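Local coordinates for sugar ABC transporter substrate-binding protein, BlMnBP1 (Bifidobacterium animalis subsp. lactis ATCC 27673, PDB 6I5R), which binds mannobiose and probably delivers beta-mannan-derived manno-oligosaccharides to an ABC importer as its solute-binding component, at residues G119-M124 / E133-G138; Y114-G119 / Y323-N328. One frame throughout, in Å; residues are numbered along the deposited sequence.

Contact 1 (G119-M124 / E133-G138); sequences GETSEM and EKAYDG. With ZN (zinc ion), chain H; ZN (zinc ion), chain F.
E120 holds the N-cap position of helix 121-124, and its CA lies 3.5 Å from the carbonyl O of G138, a CA-H...O contact. Its CB and CG also pass near G138 O before the extended chain carries the carboxylate on to a zinc ion, bound through both oxygens, OE1 at 2.1 Å and OE2 at 2.3 Å. T121 makes the main link. Its backbone N-H points almost straight at G138 O (2.9 Å, 170° at the hydrogen), the nitrogen standing above the carbonyl plane of G138. T121 OG1 lies beside its own backbone N, anti to the carbonyl carbon (chi1 -55°), and in this position touches A135 CB at 3.4 Å; its hydrogen-bond partner is the hydroxyl of T140 on the neighbouring strand 139-155. S122 joins by its backbone alone, through a water that accepts from S122 N and donates to G138 O at 3.0 Å. D137 and G138, both at positive phi, form the type I' turn of the hairpin between strands 135-136 and 139-155, which presents G138 O to the helix start. Next to G138 in this turn, D137 binds a second zinc ion with both carboxylate oxygens. One carbonyl oxygen thus serves both a first-turn N-H and a water bound to the next N-H, so this small, partly open contact is held by backbone polarity far more than by apolar packing.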
ATOM      1  N   GLY A 119      -3.032 -22.393   0.150  1.00 16.39           N
ATOM      2  CA  GLY A 119      -3.303 -23.274   1.273  1.00 19.21           C
ATOM      3  C   GLY A 119      -4.368 -22.687   2.179  1.00 21.11           C
ATOM      4  O   GLY A 119      -4.735 -21.528   2.069  1.00 16.39           O
ATOM      5  N   GLU A 120      -4.892 -23.536   3.067  1.00 20.37           N
ATOM      6  CA  GLU A 120      -5.838 -23.067   4.069  1.00 19.11           C
ATOM      7  C   GLU A 120      -5.229 -21.877   4.789  1.00 16.67           C
ATOM      8  O   GLU A 120      -4.062 -21.914   5.178  1.00 21.08           O
ATOM      9  CB  GLU A 120      -6.146 -24.139   5.119  1.00 21.60           C
ATOM     10  CG  GLU A 120      -7.354 -25.038   4.880  1.00 22.04           C
ATOM     11  CD  GLU A 120      -7.638 -25.911   6.104  1.00 22.69           C
ATOM     12  OE1 GLU A 120      -7.828 -25.402   7.210  1.00 21.05           O
ATOM     13  OE2 GLU A 120      -7.643 -27.135   5.992  1.00 32.55           O
ATOM     14  N   THR A 121      -6.035 -20.845   5.035  1.00 18.13           N
ATOM     15  CA  THR A 121      -5.508 -19.673   5.728  1.00 20.72           C
ATOM     16  C   THR A 121      -4.997 -20.034   7.125  1.00 21.34           C
ATOM     17  O   THR A 121      -3.948 -19.546   7.569  1.00 16.65           O
ATOM     18  CB  THR A 121      -6.576 -18.586   5.808  1.00 18.98           C
ATOM     19  OG1 THR A 121      -7.053 -18.284   4.494  1.00 16.40           O
ATOM     20  CG2 THR A 121      -6.013 -17.324   6.433  1.00 21.82           C
ATOM     21  N   SER A 122      -5.693 -20.935   7.810  1.00 17.07           N
ATOM     22  CA  SER A 122      -5.243 -21.299   9.143  1.00 20.50           C
ATOM     23  C   SER A 122      -3.873 -21.960   9.113  1.00 20.73           C
ATOM     24  O   SER A 122      -3.112 -21.834  10.084  1.00 18.88           O
ATOM     25  CB  SER A 122      -6.252 -22.219   9.809  1.00 20.80           C
ATOM     26  OG  SER A 122      -6.405 -23.415   9.089  1.00 27.07           O
ATOM     27  N   GLU A 123      -3.559 -22.715   8.037  1.00 18.43           N
ATOM     28  CA  GLU A 123      -2.221 -23.285   7.875  1.00 21.72           C
ATOM     29  C   GLU A 123      -1.217 -22.224   7.441  1.00 20.25           C
ATOM     30  O   GLU A 123      -0.052 -22.263   7.853  1.00 22.00           O
ATOM     31  CB  GLU A 123      -2.236 -24.457   6.870  1.00 23.03           C
ATOM     32  CG  GLU A 123      -2.763 -25.783   7.462  1.00 21.15           C
ATOM     33  CD  GLU A 123      -1.980 -26.225   8.702  1.00 25.78           C
ATOM     34  OE1 GLU A 123      -0.768 -26.514   8.588  1.00 30.53           O
ATOM     35  OE2 GLU A 123      -2.580 -26.238   9.804  1.00 31.00           O
ATOM     36  N   MET A 124      -1.637 -21.279   6.589  1.00 21.19           N
ATOM     37  CA  MET A 124      -0.714 -20.260   6.111  1.00 16.81           C
ATOM     38  C   MET A 124      -0.275 -19.342   7.247  1.00 20.02           C
ATOM     39  O   MET A 124       0.885 -18.919   7.300  1.00 20.15           O
ATOM     40  CB  MET A 124      -1.355 -19.466   4.976  1.00 18.66           C
ATOM     41  CG  MET A 124      -1.610 -20.282   3.706  1.00 17.99           C
ATOM     42  SD  MET A 124      -0.050 -20.856   2.986  1.00 16.43           S
ATOM     43  CE  MET A 124       0.714 -19.288   2.508  1.00 18.30           C
ATOM     44  N   GLU A 133      -5.209 -11.495   4.684  1.00 17.20           N
ATOM     45  CA  GLU A 133      -5.415 -10.247   3.958  1.00 20.29           C
ATOM     46  C   GLU A 133      -5.951 -10.519   2.556  1.00 19.71           C
ATOM     47  O   GLU A 133      -6.920  -9.893   2.114  1.00 18.68           O
ATOM     48  CB  GLU A 133      -4.096  -9.466   3.922  1.00 20.37           C
ATOM     49  CG  GLU A 133      -4.155  -8.115   3.280  1.00 16.39           C
ATOM     50  CD  GLU A 133      -2.779  -7.452   3.257  1.00 20.87           C
ATOM     51  OE1 GLU A 133      -1.943  -7.903   2.460  1.00 23.25           O
ATOM     52  OE2 GLU A 133      -2.521  -6.500   4.026  1.00 21.25           O
ATOM     53  N   LYS A 134      -5.335 -11.459   1.843  1.00 16.95           N
ATOM     54  CA  LYS A 134      -5.814 -11.867   0.518  1.00 17.55           C
ATOM     55  C   LYS A 134      -6.304 -13.307   0.607  1.00 18.90           C
ATOM     56  O   LYS A 134      -5.665 -14.229   0.122  1.00 18.94           O
ATOM     57  CB  LYS A 134      -4.722 -11.721  -0.525  1.00 18.82           C
ATOM     58  CG  LYS A 134      -4.047 -10.367  -0.520  1.00 21.47           C
ATOM     59  CD  LYS A 134      -4.933  -9.292  -1.119  1.00 19.90           C
ATOM     60  CE  LYS A 134      -4.178  -8.002  -1.340  1.00 20.23           C
ATOM     61  NZ  LYS A 134      -5.056  -6.946  -1.852  1.00 22.68           N
ATOM     62  N   ALA A 135      -7.445 -13.481   1.267  1.00 24.11           N
ATOM     63  CA  ALA A 135      -8.005 -14.796   1.506  1.00 16.50           C
ATOM     64  C   ALA A 135      -9.517 -14.742   1.322  1.00 19.63           C
ATOM     65  O   ALA A 135     -10.140 -13.668   1.355  1.00 16.39           O
ATOM     66  CB  ALA A 135      -7.623 -15.311   2.902  1.00 16.39           C
ATOM     67  N   TYR A 136     -10.099 -15.925   1.126  1.00 16.39           N
ATOM     68  CA  TYR A 136     -11.542 -16.007   0.939  1.00 16.39           C
ATOM     69  C   TYR A 136     -12.008 -17.439   1.156  1.00 21.14           C
ATOM     70  O   TYR A 136     -11.311 -18.387   0.776  1.00 17.65           O
ATOM     71  CB  TYR A 136     -11.986 -15.564  -0.464  1.00 18.01           C
ATOM     72  CG  TYR A 136     -13.461 -15.302  -0.471  1.00 17.18           C
ATOM     73  CD1 TYR A 136     -13.935 -14.127   0.040  1.00 19.20           C
ATOM     74  CD2 TYR A 136     -14.364 -16.225  -0.944  1.00 17.77           C
ATOM     75  CE1 TYR A 136     -15.258 -13.855   0.085  1.00 26.80           C
ATOM     76  CE2 TYR A 136     -15.721 -15.962  -0.906  1.00 18.88           C
ATOM     77  CZ  TYR A 136     -16.150 -14.768  -0.374  1.00 22.79           C
ATOM     78  OH  TYR A 136     -17.482 -14.419  -0.296  1.00 36.14           O
ATOM     79  N   ASP A 137     -13.236 -17.583   1.675  1.00 17.77           N
ATOM     80  CA  ASP A 137     -13.805 -18.904   1.990  1.00 18.94           C
ATOM     81  C   ASP A 137     -12.706 -19.815   2.573  1.00 20.27           C
ATOM     82  O   ASP A 137     -12.642 -20.998   2.261  1.00 17.23           O
ATOM     83  CB  ASP A 137     -14.504 -19.509   0.737  1.00 17.06           C
ATOM     84  CG  ASP A 137     -16.030 -19.190   0.680  1.00 22.06           C
ATOM     85  OD1 ASP A 137     -16.540 -18.675   1.643  1.00 17.32           O
ATOM     86  OD2 ASP A 137     -16.763 -19.480  -0.301  1.00 34.39           O
ATOM     87  N   GLY A 138     -11.825 -19.268   3.422  1.00 19.43           N
ATOM     88  CA  GLY A 138     -10.859 -20.049   4.185  1.00 16.39           C
ATOM     89  C   GLY A 138      -9.564 -20.401   3.482  1.00 21.50           C
ATOM     90  O   GLY A 138      -8.769 -21.198   4.011  1.00 16.39           O
TER
HETATM   91 ZN    ZN H 508      -8.268 -27.193   8.190  0.77 23.75          ZN
HETATM   92 ZN    ZN F 506     -18.493 -18.631   1.096  1.00 20.75          ZN
HETATM   93  O   HOH W   1      -8.612 -21.415   6.996  1.00 22.77           O
HETATM   94  O   HOH W   2      -6.268 -27.738   8.516  1.00 31.05           O
HETATM   95  O   HOH W   3      -7.992 -28.738   7.632  1.00 32.28           O

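Contact 2 (Y114-G119 / Y323-N328); sequences YFVPYG and YGINKN
A single beta bridge between F115 and N326 ties the loop ahead of strand 119-120 to the end of strand 314-325, the long strand of the solute-binding protein fold that also carries the glycan-pocket residues D320 and Y321. Two backbone bonds flank the bridge: K327 N to Y114 O (3.0 Å, nearly straight at 175°) and V116 N to I325 O (2.8 Å). F115 CA also approaches I325 O, a CA-H...O contact at 3.1 Å, and this oxygen lies in the plane of the F115 ring, at its edge. Y114 CB covers one face of that ring, over its centre. Beyond the V116 bond a water links the chains, donating to V116 O and accepting from I325 N. V116 CG2 meets I325 CG2 at 3.7 Å and also lies against CA of K327, while helix 331-346 packs on V116 and Y118. K327 CG sits between its backbone N and carbonyl carbon (chi1 55°), close against the carbonyl of Y114. N326 points away from the loop; its OD1 accepts from N328 N in an Asx turn that bends the chain after the strand, and its ND2 is held by the carbonyls of N95 and W98. At the other end, the Y118 ring crosses the I325 side chain obliquely, CE1 against CD1, and its hydroxyl donates to Y323 O at 2.8 Å, the oxygen OH standing well above the plane of that carbonyl.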
ATOM      1  N   TYR A 114      -9.469 -16.618 -10.355  1.00 16.39           N
ATOM      2  CA  TYR A 114      -8.243 -16.150 -10.972  1.00 21.79           C
ATOM      3  C   TYR A 114      -6.974 -16.765 -10.404  1.00 17.60           C
ATOM      4  O   TYR A 114      -6.012 -16.932 -11.160  1.00 16.39           O
ATOM      5  CB  TYR A 114      -8.135 -14.617 -10.821  1.00 18.58           C
ATOM      6  CG  TYR A 114      -9.194 -13.795 -11.542  1.00 21.69           C
ATOM      7  CD1 TYR A 114      -9.289 -13.829 -12.928  1.00 23.03           C
ATOM      8  CD2 TYR A 114     -10.068 -12.956 -10.840  1.00 25.33           C
ATOM      9  CE1 TYR A 114     -10.218 -13.065 -13.599  1.00 21.72           C
ATOM     10  CE2 TYR A 114     -11.036 -12.204 -11.520  1.00 22.50           C
ATOM     11  CZ  TYR A 114     -11.087 -12.258 -12.902  1.00 24.43           C
ATOM     12  OH  TYR A 114     -12.026 -11.507 -13.590  1.00 29.80           O
ATOM     13  N   PHE A 115      -6.920 -17.089  -9.110  1.00 16.39           N
ATOM     14  CA  PHE A 115      -5.664 -17.294  -8.419  1.00 17.75           C
ATOM     15  C   PHE A 115      -5.635 -18.674  -7.796  1.00 18.82           C
ATOM     16  O   PHE A 115      -6.664 -19.210  -7.352  1.00 16.39           O
ATOM     17  CB  PHE A 115      -5.429 -16.231  -7.310  1.00 16.39           C
ATOM     18  CG  PHE A 115      -5.311 -14.819  -7.836  1.00 16.39           C
ATOM     19  CD1 PHE A 115      -4.315 -14.473  -8.732  1.00 17.81           C
ATOM     20  CD2 PHE A 115      -6.204 -13.858  -7.452  1.00 20.42           C
ATOM     21  CE1 PHE A 115      -4.241 -13.194  -9.237  1.00 16.39           C
ATOM     22  CE2 PHE A 115      -6.127 -12.582  -7.950  1.00 17.55           C
ATOM     23  CZ  PHE A 115      -5.150 -12.257  -8.855  1.00 16.39           C
ATOM     24  N   VAL A 116      -4.434 -19.230  -7.766  1.00 16.39           N
ATOM     25  CA  VAL A 116      -4.194 -20.518  -7.104  1.00 21.13           C
ATOM     26  C   VAL A 116      -4.231 -20.321  -5.594  1.00 18.89           C
ATOM     27  O   VAL A 116      -3.525 -19.450  -5.075  1.00 16.83           O
ATOM     28  CB  VAL A 116      -2.843 -21.086  -7.529  1.00 18.57           C
ATOM     29  CG1 VAL A 116      -2.576 -22.421  -6.810  1.00 18.59           C
ATOM     30  CG2 VAL A 116      -2.771 -21.242  -9.038  1.00 20.13           C
ATOM     31  N   PRO A 117      -4.983 -21.121  -4.847  1.00 19.50           N
ATOM     32  CA  PRO A 117      -4.884 -21.036  -3.382  1.00 18.88           C
ATOM     33  C   PRO A 117      -3.542 -21.589  -2.924  1.00 24.51           C
ATOM     34  O   PRO A 117      -3.112 -22.653  -3.371  1.00 16.39           O
ATOM     35  CB  PRO A 117      -6.068 -21.887  -2.885  1.00 21.69           C
ATOM     36  CG  PRO A 117      -6.370 -22.828  -4.017  1.00 19.12           C
ATOM     37  CD  PRO A 117      -5.946 -22.147  -5.299  1.00 19.06           C
ATOM     38  N   TYR A 118      -2.851 -20.818  -2.081  1.00 16.39           N
ATOM     39  CA  TYR A 118      -1.606 -21.271  -1.484  1.00 16.39           C
ATOM     40  C   TYR A 118      -1.845 -22.343  -0.433  1.00 16.74           C
ATOM     41  O   TYR A 118      -0.929 -23.110  -0.144  1.00 16.39           O
ATOM     42  CB  TYR A 118      -0.858 -20.108  -0.812  1.00 21.54           C
ATOM     43  CG  TYR A 118      -0.255 -19.136  -1.794  1.00 16.39           C
ATOM     44  CD1 TYR A 118       0.956 -19.403  -2.421  1.00 17.63           C
ATOM     45  CD2 TYR A 118      -0.888 -17.938  -2.080  1.00 16.39           C
ATOM     46  CE1 TYR A 118       1.505 -18.504  -3.326  1.00 17.92           C
ATOM     47  CE2 TYR A 118      -0.378 -17.073  -2.996  1.00 18.92           C
ATOM     48  CZ  TYR A 118       0.818 -17.331  -3.607  1.00 16.60           C
ATOM     49  OH  TYR A 118       1.302 -16.413  -4.508  1.00 16.53           O
ATOM     50  N   GLY A 119      -3.032 -22.393   0.150  1.00 16.39           N
ATOM     51  CA  GLY A 119      -3.303 -23.274   1.273  1.00 19.21           C
ATOM     52  C   GLY A 119      -4.368 -22.687   2.179  1.00 21.11           C
ATOM     53  O   GLY A 119      -4.735 -21.528   2.069  1.00 16.39           O
ATOM     54  N   TYR A 323       1.710 -11.320  -4.010  1.00 16.95           N
ATOM     55  CA  TYR A 323       1.894 -12.240  -5.126  1.00 16.39           C
ATOM     56  C   TYR A 323       0.697 -13.166  -5.295  1.00 19.34           C
ATOM     57  O   TYR A 323       0.268 -13.812  -4.333  1.00 18.51           O
ATOM     58  CB  TYR A 323       3.106 -13.113  -4.911  1.00 16.39           C
ATOM     59  CG  TYR A 323       4.390 -12.435  -4.560  1.00 16.39           C
ATOM     60  CD1 TYR A 323       5.176 -11.855  -5.541  1.00 18.43           C
ATOM     61  CD2 TYR A 323       4.825 -12.385  -3.255  1.00 16.77           C
ATOM     62  CE1 TYR A 323       6.347 -11.256  -5.235  1.00 17.41           C
ATOM     63  CE2 TYR A 323       6.013 -11.799  -2.931  1.00 16.39           C
ATOM     64  CZ  TYR A 323       6.764 -11.221  -3.916  1.00 18.73           C
ATOM     65  OH  TYR A 323       7.939 -10.646  -3.597  1.00 16.39           O
ATOM     66  N   GLY A 324       0.186 -13.256  -6.525  1.00 16.39           N
ATOM     67  CA  GLY A 324      -0.827 -14.230  -6.862  1.00 18.98           C
ATOM     68  C   GLY A 324      -0.419 -14.995  -8.103  1.00 18.96           C
ATOM     69  O   GLY A 324       0.273 -14.474  -8.977  1.00 16.39           O
ATOM     70  N   ILE A 325      -0.854 -16.254  -8.154  1.00 16.39           N
ATOM     71  CA  ILE A 325      -0.476 -17.208  -9.195  1.00 18.27           C
ATOM     72  C   ILE A 325      -1.695 -17.517 -10.054  1.00 18.08           C
ATOM     73  O   ILE A 325      -2.791 -17.767  -9.537  1.00 16.39           O
ATOM     74  CB  ILE A 325       0.099 -18.506  -8.594  1.00 19.57           C
ATOM     75  CG1 ILE A 325       1.380 -18.195  -7.816  1.00 22.81           C
ATOM     76  CG2 ILE A 325       0.409 -19.518  -9.671  1.00 16.39           C
ATOM     77  CD1 ILE A 325       1.828 -19.278  -6.902  1.00 16.39           C
ATOM     78  N   ASN A 326      -1.481 -17.535 -11.369  1.00 16.39           N
ATOM     79  CA  ASN A 326      -2.548 -17.710 -12.353  1.00 19.32           C
ATOM     80  C   ASN A 326      -3.106 -19.138 -12.305  1.00 20.15           C
ATOM     81  O   ASN A 326      -2.380 -20.097 -12.593  1.00 16.39           O
ATOM     82  CB  ASN A 326      -1.973 -17.390 -13.739  1.00 16.39           C
ATOM     83  CG  ASN A 326      -3.016 -17.315 -14.831  1.00 18.31           C
ATOM     84  OD1 ASN A 326      -4.172 -17.638 -14.633  1.00 16.39           O
ATOM     85  ND2 ASN A 326      -2.578 -16.900 -16.026  1.00 16.39           N
ATOM     86  N   LYS A 327      -4.370 -19.289 -11.983  1.00 16.39           N
ATOM     87  CA  LYS A 327      -4.899 -20.629 -11.964  1.00 16.39           C
ATOM     88  C   LYS A 327      -4.949 -21.277 -13.353  1.00 20.83           C
ATOM     89  O   LYS A 327      -5.084 -22.466 -13.460  1.00 16.39           O
ATOM     90  CB  LYS A 327      -6.294 -20.647 -11.372  1.00 17.32           C
ATOM     91  CG  LYS A 327      -7.218 -19.723 -12.056  1.00 24.01           C
ATOM     92  CD  LYS A 327      -7.611 -20.251 -13.388  1.00 27.90           C
ATOM     93  CE  LYS A 327      -8.987 -19.810 -13.777  1.00 27.80           C
ATOM     94  NZ  LYS A 327      -9.686 -20.905 -14.500  1.00 16.39           N
ATOM     95  N   ASN A 328      -4.843 -20.482 -14.402  1.00 16.39           N
ATOM     96  CA  ASN A 328      -4.966 -21.036 -15.749  1.00 21.40           C
ATOM     97  C   ASN A 328      -3.720 -21.776 -16.213  1.00 18.60           C
ATOM     98  O   ASN A 328      -3.762 -22.461 -17.243  1.00 18.17           O
ATOM     99  CB  ASN A 328      -5.254 -19.929 -16.758  1.00 17.11           C
ATOM    100  CG  ASN A 328      -6.608 -19.300 -16.569  1.00 16.39           C
ATOM    101  OD1 ASN A 328      -7.540 -19.949 -16.145  1.00 17.44           O
ATOM    102  ND2 ASN A 328      -6.733 -18.039 -16.945  1.00 17.86           N
TER
HETATM  103  O   HOH W   4      -6.278 -16.624 -13.988  1.00 16.96           O
HETATM  104  O   HOH W   5      -2.328 -17.071  -5.962  1.00 16.39           O

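The two contacts share G119, the last residue of one segment and the first of another, and they touch where M124 CE packs on Y118 CB at 3.8 Å. Each adjoins strand 139-155 of the mixed sheet. Contact 2 is buried and joins parts of the chain some 200 residues apart, combining backbone bonds with valine, isoleucine and aromatic packing. Contact 1 is local, with only eight residues between its segments, and smaller (145 against 440 Å² buried). Lying partly exposed, it relies on one carbonyl, a bridging water and little apolar surface, whereas in contact 2 the bridging waters accompany direct strand-like bonds and a packed apolar interior.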